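Local atomic coordinates of hypothetical Protein TTHB210 (Thermus thermophilus, PDB entry 3VG8), a protein that is of unknown function but is controlled by the sigma-E/anti-sigma-E regulatory system and assembles into a novel homodecamer. Residues Y22-P25 with S26-P29; L101-V104 with D105-R108. The protein carries 1 engineered substitution. All blocks are in the same frame, centred on the assembly; numbering follows the deposited sequence.

Contact 1. Residues Y22-P25 with S26-P29; sequences YVDP and STLP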
ATOM      1  N   TYR F  22     -33.587  10.141  19.320  1.00 31.43           N
ATOM      2  CA  TYR F  22     -34.980  10.474  19.485  1.00 36.54           C
ATOM      3  C   TYR F  22     -35.813   9.218  19.349  1.00 38.43           C
ATOM      4  O   TYR F  22     -35.487   8.317  18.582  1.00 38.36           O
ATOM      5  CB  TYR F  22     -35.401  11.535  18.457  1.00 43.16           C
ATOM      6  CG  TYR F  22     -34.880  12.912  18.833  1.00 60.19           C
ATOM      7  CD1 TYR F  22     -35.046  13.399  20.136  1.00 68.52           C
ATOM      8  CD2 TYR F  22     -34.179  13.707  17.920  1.00 61.60           C
ATOM      9  CE1 TYR F  22     -34.524  14.635  20.530  1.00 70.24           C
ATOM     10  CE2 TYR F  22     -33.652  14.953  18.303  1.00 66.74           C
ATOM     11  CZ  TYR F  22     -33.831  15.402  19.614  1.00 70.30           C
ATOM     12  OH  TYR F  22     -33.314  16.608  20.029  1.00 73.01           O
ATOM     13  N   VAL F  23     -36.881   9.140  20.122  1.00 34.28           N
ATOM     14  CA  VAL F  23     -37.742   7.979  20.038  1.00 35.93           C
ATOM     15  C   VAL F  23     -39.153   8.394  20.386  1.00 35.30           C
ATOM     16  O   VAL F  23     -39.353   9.346  21.138  1.00 33.25           O
ATOM     17  CB  VAL F  23     -37.293   6.861  21.017  1.00 36.98           C
ATOM     18  CG1 VAL F  23     -37.415   7.338  22.461  1.00 34.08           C
ATOM     19  CG2 VAL F  23     -38.133   5.613  20.802  1.00 32.35           C
ATOM     20  N   ASP F  24     -40.132   7.703  19.817  1.00 37.57           N
ATOM     21  CA  ASP F  24     -41.525   7.994  20.142  1.00 41.22           C
ATOM     22  C   ASP F  24     -41.756   7.288  21.477  1.00 39.00           C
ATOM     23  O   ASP F  24     -41.692   6.059  21.547  1.00 42.98           O
ATOM     24  CB  ASP F  24     -42.460   7.431  19.071  1.00 39.53           C
ATOM     25  CG  ASP F  24     -43.929   7.665  19.393  1.00 43.30           C
ATOM     26  OD1 ASP F  24     -44.754   7.509  18.472  1.00 43.88           O
ATOM     27  OD2 ASP F  24     -44.260   7.996  20.559  1.00 40.88           O
ATOM     28  N   PRO F  25     -42.020   8.059  22.554  1.00 41.98           N
ATOM     29  CA  PRO F  25     -42.255   7.518  23.899  1.00 35.14           C
ATOM     30  C   PRO F  25     -43.295   6.421  23.938  1.00 33.96           C
ATOM     31  O   PRO F  25     -43.217   5.528  24.784  1.00 35.80           O
ATOM     32  CB  PRO F  25     -42.687   8.740  24.697  1.00 42.19           C
ATOM     33  CG  PRO F  25     -41.964   9.872  23.994  1.00 40.47           C
ATOM     34  CD  PRO F  25     -42.203   9.522  22.546  1.00 42.75           C
ATOM     35  N   SER F  26     -44.263   6.483  23.025  1.00 35.52           N
ATOM     36  CA  SER F  26     -45.311   5.470  22.976  1.00 41.98           C
ATOM     37  C   SER F  26     -44.823   4.150  22.391  1.00 44.96           C
ATOM     38  O   SER F  26     -45.539   3.154  22.437  1.00 46.49           O
ATOM     39  CB  SER F  26     -46.499   5.954  22.145  1.00 40.33           C
ATOM     40  OG  SER F  26     -46.248   5.820  20.752  1.00 50.80           O
ATOM     41  N   THR F  27     -43.612   4.134  21.837  1.00 45.77           N
ATOM     42  CA  THR F  27     -43.070   2.912  21.235  1.00 38.13           C
ATOM     43  C   THR F  27     -42.060   2.189  22.134  1.00 38.59           C
ATOM     44  O   THR F  27     -41.563   1.121  21.790  1.00 41.86           O
ATOM     45  CB  THR F  27     -42.424   3.222  19.856  1.00 38.46           C
ATOM     46  OG1 THR F  27     -41.219   3.971  20.032  1.00 35.36           O
ATOM     47  CG2 THR F  27     -43.378   4.054  19.004  1.00 32.53           C
ATOM     48  N   LEU F  28     -41.770   2.767  23.294  1.00 36.31           N
ATOM     49  CA  LEU F  28     -40.833   2.163  24.230  1.00 37.97           C
ATOM     50  C   LEU F  28     -41.448   0.889  24.795  1.00 40.49           C
ATOM     51  O   LEU F  28     -42.667   0.762  24.831  1.00 38.91           O
ATOM     52  CB  LEU F  28     -40.518   3.141  25.370  1.00 30.35           C
ATOM     53  CG  LEU F  28     -39.713   4.362  24.931  1.00 38.27           C
ATOM     54  CD1 LEU F  28     -39.538   5.330  26.089  1.00 39.33           C
ATOM     55  CD2 LEU F  28     -38.360   3.892  24.415  1.00 35.85           C
ATOM     56  N   PRO F  29     -40.615  -0.056  25.278  1.00 37.40           N
ATOM     57  CA  PRO F  29     -39.153  -0.033  25.346  1.00 34.82           C
ATOM     58  C   PRO F  29     -38.432  -0.372  24.036  1.00 36.29           C
ATOM     59  O   PRO F  29     -37.261  -0.026  23.863  1.00 36.29           O
ATOM     60  CB  PRO F  29     -38.856  -1.066  26.429  1.00 35.91           C
ATOM     61  CG  PRO F  29     -39.865  -2.142  26.072  1.00 36.95           C
ATOM     62  CD  PRO F  29     -41.135  -1.325  25.828  1.00 39.61           C
TER
HETATM   63  O   HOH W   1     -39.992   5.277  18.021  1.00 36.11           O
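D24 extends its carboxylate away from its own nitrogen (chi1 178°), and S26 folds its OG back over its own main chain; together these rotations bring the carboxylate and the hydroxyl side by side. D24 OD2 accepts the backbone N-H of S26 at 2.9 Å, met from above the carboxylate plane, and S26 OG adds a weak bond to the same D24 OD2 at 3.0 Å. The other oxygen, OD1, forms a salt bridge with K66, at the start of helix 65-71.

T27 grips the main chain of D24 twice. Its hydroxyl, with chi1 at 70°, gives its proton to a lone pair in the plane of the carbonyl, T27 OG1 to D24 O 2.6 Å. D24 O takes a second donor in T27 N at 2.7 Å, and the same T27 OG1 takes a proton from a water that in turn accepts from D24 N. The methyl CG2 of T27 lies 3.5 Å from D24 CB, the two side chains crossing at about a right angle. On the V23 side of the turn, V23 CG2 touches L28 CD2 at 4.0 Å, both also leaning on F33. Replacing D24 by alanine removes the carboxylate, which would probably cost the S26 N-H and K66 this acceptor and leave the turn to the bonds at the D24 carbonyl.

A side-chain oxygen bound to the N-H two residues on, a proline between, and a carbonyl bound to the third N-H: this is an Asx turn laid over a type I beta turn, at the end of strand 20-23, which a strand of the second subunit continues into a larger sheet.

Contact 2. Residues L101-V104 with D105-R108; sequences LVSV and DQER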
ATOM      1  N   LEU F 101     -28.406   3.481   7.595  1.00 20.69           N
ATOM      2  CA  LEU F 101     -28.671   4.070   6.298  1.00 26.38           C
ATOM      3  C   LEU F 101     -27.474   4.614   5.525  1.00 27.71           C
ATOM      4  O   LEU F 101     -27.656   5.274   4.506  1.00 30.66           O
ATOM      5  CB  LEU F 101     -29.742   5.151   6.475  1.00 24.49           C
ATOM      6  CG  LEU F 101     -30.779   4.757   7.550  1.00 31.15           C
ATOM      7  CD1 LEU F 101     -31.834   5.847   7.665  1.00 32.61           C
ATOM      8  CD2 LEU F 101     -31.443   3.420   7.194  1.00 29.05           C
ATOM      9  N   VAL F 102     -26.267   4.348   6.025  1.00 25.87           N
ATOM     10  CA  VAL F 102     -25.017   4.748   5.374  1.00 28.75           C
ATOM     11  C   VAL F 102     -23.996   3.606   5.595  1.00 31.41           C
ATOM     12  O   VAL F 102     -24.210   2.724   6.431  1.00 30.72           O
ATOM     13  CB  VAL F 102     -24.435   6.042   5.983  1.00 30.27           C
ATOM     14  CG1 VAL F 102     -25.319   7.228   5.661  1.00 26.95           C
ATOM     15  CG2 VAL F 102     -24.306   5.879   7.499  1.00 32.00           C
ATOM     16  N   SER F 103     -22.886   3.633   4.868  1.00 27.83           N
ATOM     17  CA  SER F 103     -21.856   2.596   4.995  1.00 29.87           C
ATOM     18  C   SER F 103     -21.363   2.516   6.436  1.00 24.97           C
ATOM     19  O   SER F 103     -21.433   3.499   7.182  1.00 29.50           O
ATOM     20  CB  SER F 103     -20.662   2.923   4.092  1.00 32.35           C
ATOM     21  OG  SER F 103     -19.907   3.997   4.650  1.00 29.20           O
ATOM     22  N   VAL F 104     -20.819   1.363   6.808  1.00 29.12           N
ATOM     23  CA  VAL F 104     -20.345   1.169   8.171  1.00 26.50           C
ATOM     24  C   VAL F 104     -19.234   2.148   8.521  1.00 29.07           C
ATOM     25  O   VAL F 104     -19.154   2.609   9.655  1.00 31.79           O
ATOM     26  CB  VAL F 104     -19.897  -0.303   8.416  1.00 23.03           C
ATOM     27  CG1 VAL F 104     -18.734  -0.682   7.485  1.00 27.08           C
ATOM     28  CG2 VAL F 104     -19.509  -0.485   9.873  1.00 24.05           C
ATOM     29  N   ASP F 105     -18.397   2.505   7.552  1.00 32.68           N
ATOM     30  CA  ASP F 105     -17.330   3.463   7.841  1.00 32.25           C
ATOM     31  C   ASP F 105     -17.909   4.868   8.035  1.00 29.01           C
ATOM     32  O   ASP F 105     -17.473   5.608   8.924  1.00 35.22           O
ATOM     33  CB  ASP F 105     -16.269   3.472   6.730  1.00 34.85           C
ATOM     34  CG  ASP F 105     -15.480   2.175   6.660  1.00 42.96           C
ATOM     35  OD1 ASP F 105     -15.062   1.646   7.715  1.00 40.59           O
ATOM     36  OD2 ASP F 105     -15.268   1.678   5.537  1.00 53.26           O
ATOM     37  N   GLN F 106     -18.873   5.241   7.199  1.00 24.62           N
ATOM     38  CA  GLN F 106     -19.519   6.547   7.323  1.00 26.55           C
ATOM     39  C   GLN F 106     -20.241   6.644   8.674  1.00 28.44           C
ATOM     40  O   GLN F 106     -20.258   7.694   9.297  1.00 24.49           O
ATOM     41  CB  GLN F 106     -20.555   6.763   6.212  1.00 30.95           C
ATOM     42  CG  GLN F 106     -20.036   7.470   4.970  1.00 38.71           C
ATOM     43  CD  GLN F 106     -19.365   8.802   5.283  1.00 39.14           C
ATOM     44  OE1 GLN F 106     -19.984   9.718   5.835  1.00 37.56           O
ATOM     45  NE2 GLN F 106     -18.091   8.915   4.927  1.00 50.32           N
ATOM     46  N   GLU F 107     -20.850   5.543   9.105  1.00 25.05           N
ATOM     47  CA  GLU F 107     -21.578   5.527  10.369  1.00 29.54           C
ATOM     48  C   GLU F 107     -20.629   5.863  11.509  1.00 29.18           C
ATOM     49  O   GLU F 107     -20.922   6.729  12.335  1.00 31.37           O
ATOM     50  CB  GLU F 107     -22.218   4.145  10.589  1.00 29.29           C
ATOM     51  CG  GLU F 107     -23.071   3.997  11.839  1.00 35.26           C
ATOM     52  CD  GLU F 107     -22.254   3.572  13.055  1.00 38.99           C
ATOM     53  OE1 GLU F 107     -21.261   2.836  12.883  1.00 28.78           O
ATOM     54  OE2 GLU F 107     -22.614   3.959  14.182  1.00 35.42           O
ATOM     55  N   ARG F 108     -19.482   5.190  11.545  1.00 27.06           N
ATOM     56  CA  ARG F 108     -18.508   5.444  12.601  1.00 26.14           C
ATOM     57  C   ARG F 108     -17.957   6.869  12.502  1.00 24.76           C
ATOM     58  O   ARG F 108     -17.690   7.503  13.510  1.00 23.79           O
ATOM     59  CB  ARG F 108     -17.370   4.412  12.529  1.00 28.53           C
ATOM     60  CG  ARG F 108     -17.772   3.008  13.037  1.00 26.22           C
ATOM     61  CD  ARG F 108     -17.946   2.989  14.569  1.00 28.26           C
ATOM     62  NE  ARG F 108     -19.295   3.345  14.982  1.00 19.69           N
ATOM     63  CZ  ARG F 108     -19.720   3.381  16.242  1.00 31.69           C
ATOM     64  NH1 ARG F 108     -18.893   3.081  17.242  1.00 21.21           N
ATOM     65  NH2 ARG F 108     -20.987   3.722  16.500  1.00 27.54           N
TER
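S103 meets Q106 as the N-cap of helix 104-110. A chi1 of 74° turns its OG to the first turn of the helix, where it accepts the Q106 N-H; S103 OG to Q106 N is 3.0 Å, and the bond is fairly straight at 159°. The hydroxyl also lies against the side chain of the residue it caps, S103 OG to Q106 CB being 3.2 Å.

Backbone bonds take over at once. E107 N donates to S103 O at 2.9 Å, and S103 thus serves the helix with both its hydroxyl and its carbonyl. The next bond runs from R108 N to V104 O at 3.2 Å.

Apolar contact comes from the residue before the cap. V102 points at the helix and sets its CB 4.0 Å from Q106 CB, while its CG2 lies 4.1 Å from E107 CB. V43 of strand 42-50 touches both V102 and E107.

The charged pair is E107 and R108, one turn into the helix. R108 approaches E107 side-on with two nitrogens: R108 NH2 to E107 OE2 is 2.8 Å, in the guanidinium plane and on the syn lone pair, and R108 NE to E107 OE1 is 2.9 Å, somewhat tilted. K44 adds a second positive charge at OE2, the hydroxyl of Y116 bonds OE1, and R108 NH1 crosses to D24 of the second subunit.

E107 and R108 are both buried, and the charges gathered round them, K44 and D24 of the second subunit, would be expected to offset the cost of burial and favour an ionised E107.

In the fold
Contact 1 and contact 2 lie on opposite sides of the chain's centre, with centres 24 Å apart. Both are partly buried places where the chain leaves a strand, but one turns back into a loop before strand 33-36 whereas the other starts helix 104-110. In 22-29 the turn itself is exposed at P25, S26 and L28, while V23 and D24 are buried; in 101-108 the charged residues E107 and R108 are the buried ones. A carboxylate and a threonine hydroxyl hold the turn, while a serine hydroxyl starts the helix. Within one chain they are separate, yet R108 of contact 2 reaches the copy of contact 1 on the second subunit, packing on S26 there.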